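PDB 6NAL: thiol-activated cytolysin, which probably assembles on cholesterol-containing membranes and refolds to form a large beta-barrel pore, as other cholesterol-dependent cytolysins do. Local coordinates for residues Lys283-Asp288 with Ser305-Asp310; Asp268-Asp273 with Gln313-Ile318; Phe245-Ser250 with Asp288-Val293. All coordinates share one frame; numbering follows the deposited sequence.

Interaction 1 of 3, residues Lys283-Asp288 with Ser305-Asp310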
# COMPACT_ATOMS: atom_id res chain seq x y z
N LYS A 283 -21.76 -7.27 9.71
CA LYS A 283 -21.31 -5.96 9.25
C LYS A 283 -22.52 -5.09 8.93
O LYS A 283 -22.72 -4.04 9.54
CB LYS A 283 -20.42 -6.09 8.02
CG LYS A 283 -19.03 -6.63 8.27
CD LYS A 283 -18.15 -6.58 7.01
CE LYS A 283 -16.76 -7.16 7.30
NZ LYS A 283 -16.75 -8.65 7.50
N LEU A 284 -23.35 -5.54 7.97
CA LEU A 284 -24.55 -4.82 7.56
C LEU A 284 -25.39 -4.36 8.74
O LEU A 284 -25.93 -3.24 8.73
CB LEU A 284 -25.42 -5.70 6.69
CG LEU A 284 -24.69 -6.21 5.47
CD1 LEU A 284 -25.43 -7.38 4.85
CD2 LEU A 284 -24.54 -5.09 4.50
N SER A 285 -25.53 -5.20 9.76
CA SER A 285 -26.35 -4.85 10.92
C SER A 285 -25.81 -3.62 11.62
O SER A 285 -26.53 -2.99 12.39
CB SER A 285 -26.38 -6.02 11.89
OG SER A 285 -25.06 -6.34 12.32
N GLN A 286 -24.55 -3.28 11.38
CA GLN A 286 -23.91 -2.15 12.02
C GLN A 286 -24.02 -0.89 11.20
O GLN A 286 -23.40 0.11 11.55
CB GLN A 286 -22.43 -2.47 12.26
CG GLN A 286 -22.18 -3.38 13.46
CD GLN A 286 -20.77 -3.93 13.46
OE1 GLN A 286 -20.58 -5.08 13.09
NE2 GLN A 286 -19.79 -3.13 13.90
N ILE A 287 -24.74 -0.92 10.09
CA ILE A 287 -24.85 0.22 9.18
C ILE A 287 -26.26 0.80 9.25
O ILE A 287 -27.24 0.12 8.92
CB ILE A 287 -24.48 -0.19 7.74
CG1 ILE A 287 -23.07 -0.80 7.76
CG2 ILE A 287 -24.52 0.99 6.81
CD1 ILE A 287 -22.56 -1.30 6.41
N ASP A 288 -26.34 2.05 9.68
CA ASP A 288 -27.59 2.81 9.72
C ASP A 288 -27.80 3.58 8.42
O ASP A 288 -26.93 4.35 7.99
CB ASP A 288 -27.57 3.82 10.88
CG ASP A 288 -27.63 3.17 12.26
OD1 ASP A 288 -28.06 1.99 12.38
OD2 ASP A 288 -27.24 3.86 13.24
N SER A 305 -32.47 -0.66 7.88
CA SER A 305 -31.38 -1.63 7.98
C SER A 305 -31.26 -2.54 6.76
O SER A 305 -32.24 -2.93 6.14
CB SER A 305 -31.54 -2.54 9.18
OG SER A 305 -30.77 -3.70 8.99
N LEU A 306 -30.04 -2.88 6.45
CA LEU A 306 -29.79 -3.70 5.28
C LEU A 306 -29.86 -5.19 5.55
O LEU A 306 -29.70 -5.97 4.62
CB LEU A 306 -28.42 -3.36 4.73
CG LEU A 306 -28.21 -1.86 4.66
CD1 LEU A 306 -27.24 -1.40 5.74
CD2 LEU A 306 -27.71 -1.54 3.27
N ASN A 307 -30.06 -5.63 6.79
CA ASN A 307 -30.35 -7.04 6.99
C ASN A 307 -31.69 -7.39 6.34
O ASN A 307 -31.78 -8.33 5.55
CB ASN A 307 -30.36 -7.39 8.47
CG ASN A 307 -28.96 -7.45 9.04
OD1 ASN A 307 -28.74 -7.08 10.20
ND2 ASN A 307 -28.00 -7.91 8.23
N SER A 308 -32.72 -6.60 6.65
CA SER A 308 -34.08 -6.85 6.20
C SER A 308 -34.20 -6.80 4.69
O SER A 308 -33.97 -5.76 4.06
CB SER A 308 -35.00 -5.80 6.84
OG SER A 308 -36.12 -5.51 6.02
N MSE A 309 -34.61 -7.92 4.10
CA MSE A 309 -34.99 -7.93 2.70
C MSE A 309 -36.10 -6.92 2.33
O MSE A 309 -36.23 -6.53 1.18
CB MSE A 309 -35.48 -9.32 2.28
CG MSE A 309 -34.53 -10.47 2.53
SE MSE A 309 -35.30 -12.18 1.95
CE MSE A 309 -36.93 -11.57 1.02
N ASP A 310 -36.94 -6.54 3.28
CA ASP A 310 -38.06 -5.65 2.93
C ASP A 310 -37.71 -4.19 3.06
O ASP A 310 -38.42 -3.36 2.50
CB ASP A 310 -39.29 -6.02 3.77
CG ASP A 310 -40.01 -7.27 3.20
OD1 ASP A 310 -40.66 -7.99 4.00
OD2 ASP A 310 -39.88 -7.54 1.95
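Leu306 carries the tight, apolar part of the contact between the loop leading into helix 309-320 and the type I turn Leu284-Ile287, which leads from helix 279-284 into strand 287-294. Its CG stands beside its backbone N, and CD1 is pushed into the turn, crossing Ile287 obliquely. There Leu306 CD1 lies 3.6 Å from Ile287 CB and 3.5 Å from Ile287 O, with Leu284 O on the same side of the methyl, at 3.7 Å. A branched apolar residue suits this place: no hydrogen bond joins the two segments, and the contact rests on van der Waals packing against the turn.

The outer side is polar and more open. Asn307 reaches over Ser285, its OD1 3.1 Å from Ser285 CB, while ND2 passes the CB of Leu284 to bond with Lys281 O. The hydroxyl of Ser285 does not meet this amide; it turns back to the carbonyl oxygen of Glu282, three residues earlier. Ser305 OG accepts from Asn307 N at 3.0 Å, an ST turn, and Ser308 then takes the N-cap position of helix 309-320.

Inward, Leu306 and Ile287 rest on Phe248 of strand 232-250, whereas Leu284 touches Thr260 and Ile287 touches Leu257, both on helix 254-264.

Interaction 2 of 3, residues Asp268-Asp273 with Gln313-Ile318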
# COMPACT_ATOMS: atom_id res chain seq x y z
N ASP A 268 -27.41 0.58 -9.86
CA ASP A 268 -28.63 -0.20 -10.05
C ASP A 268 -29.47 -0.34 -8.79
O ASP A 268 -30.60 -0.81 -8.86
CB ASP A 268 -28.33 -1.62 -10.55
CG ASP A 268 -27.75 -1.63 -11.95
OD1 ASP A 268 -28.23 -0.86 -12.82
OD2 ASP A 268 -26.80 -2.41 -12.17
N GLY A 269 -28.93 0.06 -7.64
CA GLY A 269 -29.66 -0.01 -6.41
C GLY A 269 -28.93 -0.94 -5.46
O GLY A 269 -27.76 -1.08 -5.50
N LEU A 270 -29.76 -1.54 -4.60
CA LEU A 270 -29.20 -2.42 -3.58
C LEU A 270 -29.48 -3.88 -3.95
O LEU A 270 -30.62 -4.29 -4.06
CB LEU A 270 -29.73 -2.13 -2.17
CG LEU A 270 -29.15 -0.86 -1.57
CD1 LEU A 270 -29.44 0.34 -2.42
CD2 LEU A 270 -29.84 -0.76 -0.23
N LYS A 271 -28.43 -4.62 -4.27
CA LYS A 271 -28.50 -6.05 -4.58
C LYS A 271 -27.79 -6.72 -3.40
O LYS A 271 -26.59 -7.03 -3.43
CB LYS A 271 -27.81 -6.30 -5.92
CG LYS A 271 -27.70 -7.75 -6.28
CD LYS A 271 -26.59 -8.04 -7.32
CE LYS A 271 -25.17 -7.84 -6.71
NZ LYS A 271 -24.57 -9.06 -6.19
N ILE A 272 -28.54 -6.90 -2.32
CA ILE A 272 -28.05 -7.59 -1.14
C ILE A 272 -28.92 -8.81 -0.98
O ILE A 272 -30.15 -8.69 -0.89
CB ILE A 272 -28.11 -6.73 0.11
CG1 ILE A 272 -27.60 -7.55 1.29
CG2 ILE A 272 -29.53 -6.32 0.37
CD1 ILE A 272 -27.51 -6.74 2.56
N ASP A 273 -28.30 -9.98 -0.96
CA ASP A 273 -29.08 -11.21 -1.00
C ASP A 273 -28.53 -12.23 -0.01
O ASP A 273 -27.41 -12.13 0.50
CB ASP A 273 -29.11 -11.80 -2.42
CG ASP A 273 -30.17 -12.89 -2.58
OD1 ASP A 273 -31.19 -12.85 -1.85
OD2 ASP A 273 -29.98 -13.79 -3.42
N GLN A 313 -35.84 -3.84 -0.46
CA GLN A 313 -36.78 -3.61 -1.55
C GLN A 313 -37.53 -2.27 -1.40
O GLN A 313 -37.89 -1.63 -2.40
CB GLN A 313 -37.72 -4.82 -1.64
CG GLN A 313 -38.87 -4.63 -2.64
CD GLN A 313 -39.96 -5.69 -2.51
OE1 GLN A 313 -41.14 -5.33 -2.41
NE2 GLN A 313 -39.59 -7.00 -2.45
N LYS A 314 -37.77 -1.80 -0.17
CA LYS A 314 -38.32 -0.45 -0.10
C LYS A 314 -37.33 0.58 -0.64
O LYS A 314 -37.74 1.59 -1.22
CB LYS A 314 -38.72 -0.07 1.33
CG LYS A 314 -39.35 1.36 1.38
CD LYS A 314 -40.36 1.60 2.50
CE LYS A 314 -39.69 1.72 3.86
NZ LYS A 314 -40.50 1.03 4.94
N ILE A 315 -36.03 0.37 -0.47
CA ILE A 315 -35.08 1.37 -0.96
C ILE A 315 -35.04 1.37 -2.47
O ILE A 315 -35.07 2.43 -3.12
CB ILE A 315 -33.68 1.15 -0.35
CG1 ILE A 315 -33.72 1.52 1.13
CG2 ILE A 315 -32.69 1.98 -1.10
CD1 ILE A 315 -32.49 1.32 1.86
N ASN A 316 -34.97 0.18 -3.06
CA ASN A 316 -34.87 0.07 -4.51
C ASN A 316 -36.09 0.61 -5.17
O ASN A 316 -36.04 1.12 -6.28
CB ASN A 316 -34.69 -1.39 -4.92
CG ASN A 316 -33.28 -1.82 -4.69
OD1 ASN A 316 -32.36 -1.02 -4.88
ND2 ASN A 316 -33.09 -3.04 -4.23
N ARG A 317 -37.20 0.54 -4.48
CA ARG A 317 -38.39 1.12 -5.04
C ARG A 317 -38.35 2.62 -5.04
O ARG A 317 -38.68 3.27 -6.04
CB ARG A 317 -39.60 0.64 -4.28
CG ARG A 317 -40.93 0.76 -5.22
CD ARG A 317 -41.95 0.28 -4.25
NE ARG A 317 -41.44 -0.82 -3.37
CZ ARG A 317 -41.56 -0.95 -2.06
NH1 ARG A 317 -42.41 -0.18 -1.46
NH2 ARG A 317 -40.87 -1.97 -1.54
N ILE A 318 -38.02 3.21 -3.87
CA ILE A 318 -37.79 4.64 -3.80
C ILE A 318 -36.86 5.08 -4.91
O ILE A 318 -37.05 6.15 -5.49
CB ILE A 318 -37.22 5.05 -2.44
CG1 ILE A 318 -38.24 4.80 -1.32
CG2 ILE A 318 -36.84 6.51 -2.52
CD1 ILE A 318 -37.55 4.56 0.02
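The side-chain amide of Asn316 faces the backbone of Leu270 edge-on and uses both of its polar atoms. Its CG is anti to the carbonyl carbon (chi1 -77°), which carries the amide out toward the strand. Asn316 OD1 accepts from Leu270 N at 2.7 Å, nearly straight (173°) and on a lone pair of the side-chain carbonyl. Asn316 ND2 returns a bond to Leu270 O at 2.8 Å, with that oxygen 9° out of the amide plane. Two bonds to one residue fix the rotation of the amide, and asparagine, with a donor and an acceptor side by side, matches the N-H and C=O of an extended residue. Gly269 makes the approach possible: its CA is 3.3 Å from Asn316 OD1, where a side chain would collide, and its backbone angles also favour glycine.

Beside the amide, Leu270 crosses Ile315 obliquely. Ile315 CG2, anti to its backbone N, faces both methyls of Leu270, 3.9 Å from Leu270 CD1.

Such a bidentate bond lets a side-chain amide stand in for a neighbouring strand. Here it ties strand 269-270 to helix 309-320, which follows strand 299-305, the neighbour of 287-294, a strand-then-helix order consistent with that of related cytolysins.

Interaction 3 of 3, residues Phe245-Ser250 with Asp288-Val293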
# COMPACT_ATOMS: atom_id res chain seq x y z
N PHE A 245 -30.57 11.09 -1.92
CA PHE A 245 -29.35 10.92 -1.15
C PHE A 245 -29.52 9.73 -0.24
O PHE A 245 -30.55 9.62 0.41
CB PHE A 245 -29.06 12.16 -0.31
CG PHE A 245 -28.56 13.32 -1.09
CD1 PHE A 245 -29.43 14.25 -1.58
CD2 PHE A 245 -27.20 13.48 -1.32
CE1 PHE A 245 -28.96 15.35 -2.30
CE2 PHE A 245 -26.72 14.55 -2.04
CZ PHE A 245 -27.60 15.49 -2.53
N LEU A 246 -28.51 8.86 -0.17
CA LEU A 246 -28.44 7.78 0.81
C LEU A 246 -27.21 7.95 1.69
O LEU A 246 -26.08 7.91 1.21
CB LEU A 246 -28.37 6.42 0.12
CG LEU A 246 -29.67 5.85 -0.43
CD1 LEU A 246 -29.75 6.44 -1.81
CD2 LEU A 246 -29.61 4.37 -0.38
N LYS A 247 -27.43 8.08 2.99
CA LYS A 247 -26.34 8.26 3.94
C LYS A 247 -26.17 6.98 4.72
O LYS A 247 -27.12 6.47 5.32
CB LYS A 247 -26.64 9.43 4.88
CG LYS A 247 -25.56 9.64 5.90
CD LYS A 247 -25.83 10.93 6.70
CE LYS A 247 -25.82 10.65 8.21
NZ LYS A 247 -26.84 9.61 8.53
N PHE A 248 -24.95 6.43 4.70
CA PHE A 248 -24.60 5.24 5.46
C PHE A 248 -23.61 5.64 6.55
O PHE A 248 -22.55 6.18 6.25
CB PHE A 248 -23.97 4.17 4.58
CG PHE A 248 -24.79 3.78 3.40
CD1 PHE A 248 -24.73 4.49 2.22
CD2 PHE A 248 -25.61 2.66 3.45
CE1 PHE A 248 -25.50 4.11 1.13
CE2 PHE A 248 -26.34 2.27 2.37
CZ PHE A 248 -26.30 3.00 1.21
N GLU A 249 -23.96 5.36 7.79
CA GLU A 249 -23.19 5.75 8.96
C GLU A 249 -22.94 4.48 9.78
O GLU A 249 -23.84 3.65 9.95
CB GLU A 249 -23.95 6.79 9.79
CG GLU A 249 -23.05 7.73 10.58
CD GLU A 249 -23.81 8.85 11.31
OE1 GLU A 249 -24.10 8.70 12.53
OE2 GLU A 249 -24.11 9.90 10.68
N SER A 250 -21.71 4.32 10.26
CA SER A 250 -21.32 3.07 10.91
C SER A 250 -20.18 3.33 11.88
O SER A 250 -19.41 4.27 11.69
CB SER A 250 -20.87 2.05 9.87
OG SER A 250 -20.59 0.81 10.48
N ASP A 288 -26.34 2.05 9.68
CA ASP A 288 -27.59 2.81 9.72
C ASP A 288 -27.80 3.58 8.42
O ASP A 288 -26.93 4.35 7.99
CB ASP A 288 -27.57 3.82 10.88
CG ASP A 288 -27.63 3.17 12.26
OD1 ASP A 288 -28.06 1.99 12.38
OD2 ASP A 288 -27.24 3.86 13.24
N VAL A 289 -28.98 3.43 7.82
CA VAL A 289 -29.31 4.05 6.54
C VAL A 289 -30.27 5.21 6.75
O VAL A 289 -31.22 5.11 7.53
CB VAL A 289 -29.91 3.03 5.55
CG1 VAL A 289 -30.05 3.66 4.17
CG2 VAL A 289 -29.09 1.76 5.52
N SER A 290 -30.01 6.31 6.07
CA SER A 290 -30.89 7.47 6.05
C SER A 290 -31.06 7.87 4.60
O SER A 290 -30.12 7.74 3.83
CB SER A 290 -30.33 8.62 6.82
OG SER A 290 -30.36 8.27 8.18
N ILE A 291 -32.23 8.37 4.26
CA ILE A 291 -32.55 8.69 2.87
C ILE A 291 -33.38 9.95 2.81
O ILE A 291 -34.35 10.14 3.56
CB ILE A 291 -33.32 7.56 2.19
CG1 ILE A 291 -32.49 6.30 2.23
CG2 ILE A 291 -33.65 7.97 0.81
CD1 ILE A 291 -33.22 5.15 1.61
N VAL A 292 -33.04 10.80 1.86
CA VAL A 292 -33.83 11.97 1.59
C VAL A 292 -34.10 12.02 0.10
O VAL A 292 -33.21 11.80 -0.73
CB VAL A 292 -33.14 13.26 2.09
CG1 VAL A 292 -31.81 13.36 1.51
CG2 VAL A 292 -33.92 14.48 1.70
N VAL A 293 -35.35 12.32 -0.24
CA VAL A 293 -35.81 12.38 -1.61
C VAL A 293 -36.37 13.78 -1.85
O VAL A 293 -37.21 14.25 -1.08
CB VAL A 293 -36.86 11.28 -1.88
CG1 VAL A 293 -37.53 11.57 -3.24
CG2 VAL A 293 -36.24 9.86 -1.82
O HOH W 1 -27.48 7.16 8.58
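Two neighbouring strands of the long core sheet, 232-250 and 287-294, run antiparallel here, their N-to-C directions 162° apart. Phe245 with Val292, Lys247 with Ser290, and Glu249 with Asp288 are hydrogen-bonded pairs, each closed by two backbone bonds; the shortest, Lys247 N to Ser290 O, is 2.8 Å and nearly straight (172°). Leu246 with Ile291 and Phe248 with Val289 are the non-hydrogen-bonded pairs between them.

In cholesterol-dependent cytolysins helices linking such strands unfurl into membrane hairpins, and helices 167-174 and 254-264, among those linking the strands here, probably correspond to them. Leu170 and Leu174 of helix 167-174 cover the face bearing Phe245 and Val292, whose side chains lie alongside each other, Phe245 CB 3.5 Å from Val292 CG1. Farther along, Lys247 extends with CG anti to its backbone N, then bends at chi3 and chi4 so that NZ donates to a water at 2.5 Å. That water donates to Asp288 O at 2.9 Å and also bonds Ser290 OG, which has Asn302 as a further partner. Lys247 NZ also pairs with Glu249 OE2 at 3.5 Å, so this largely buried lysine has both a carboxylate and a water as partners.

The opposite face is apolar in this contact: Leu246 CG meets Ile291 CG1 at 3.9 Å and Phe248 CD2 meets Val289 CG2 at 4.1 Å, with Ile315 of helix 309-320 touching Leu246, Val289 and Ile291.

The three contacts form one continuous packed region, their centres 12 to 13 Å apart. Interactions 1 and 3 share Asp288, and a probable hydrogen bond from Ser250 OG to Gln286 O, 3.1 Å long, links the end of strand 232-250 to the turn before strand 287-294. Interaction 2 meets interaction 3 through Ile315, whose CG1 lies 3.7 Å from Ile291 CD1. Interaction 2 also reaches interaction 1 through Ile272, whose CD1 lies 3.2 Å from Leu284 CD1. Both interactions 1 and 2 use helix 309-320, and interaction 1 is nested in the loop that interaction 2 closes. A tetraethylene glycol, probably from the crystallisation liquor, lies about 4 Å from the side chain of Asn316.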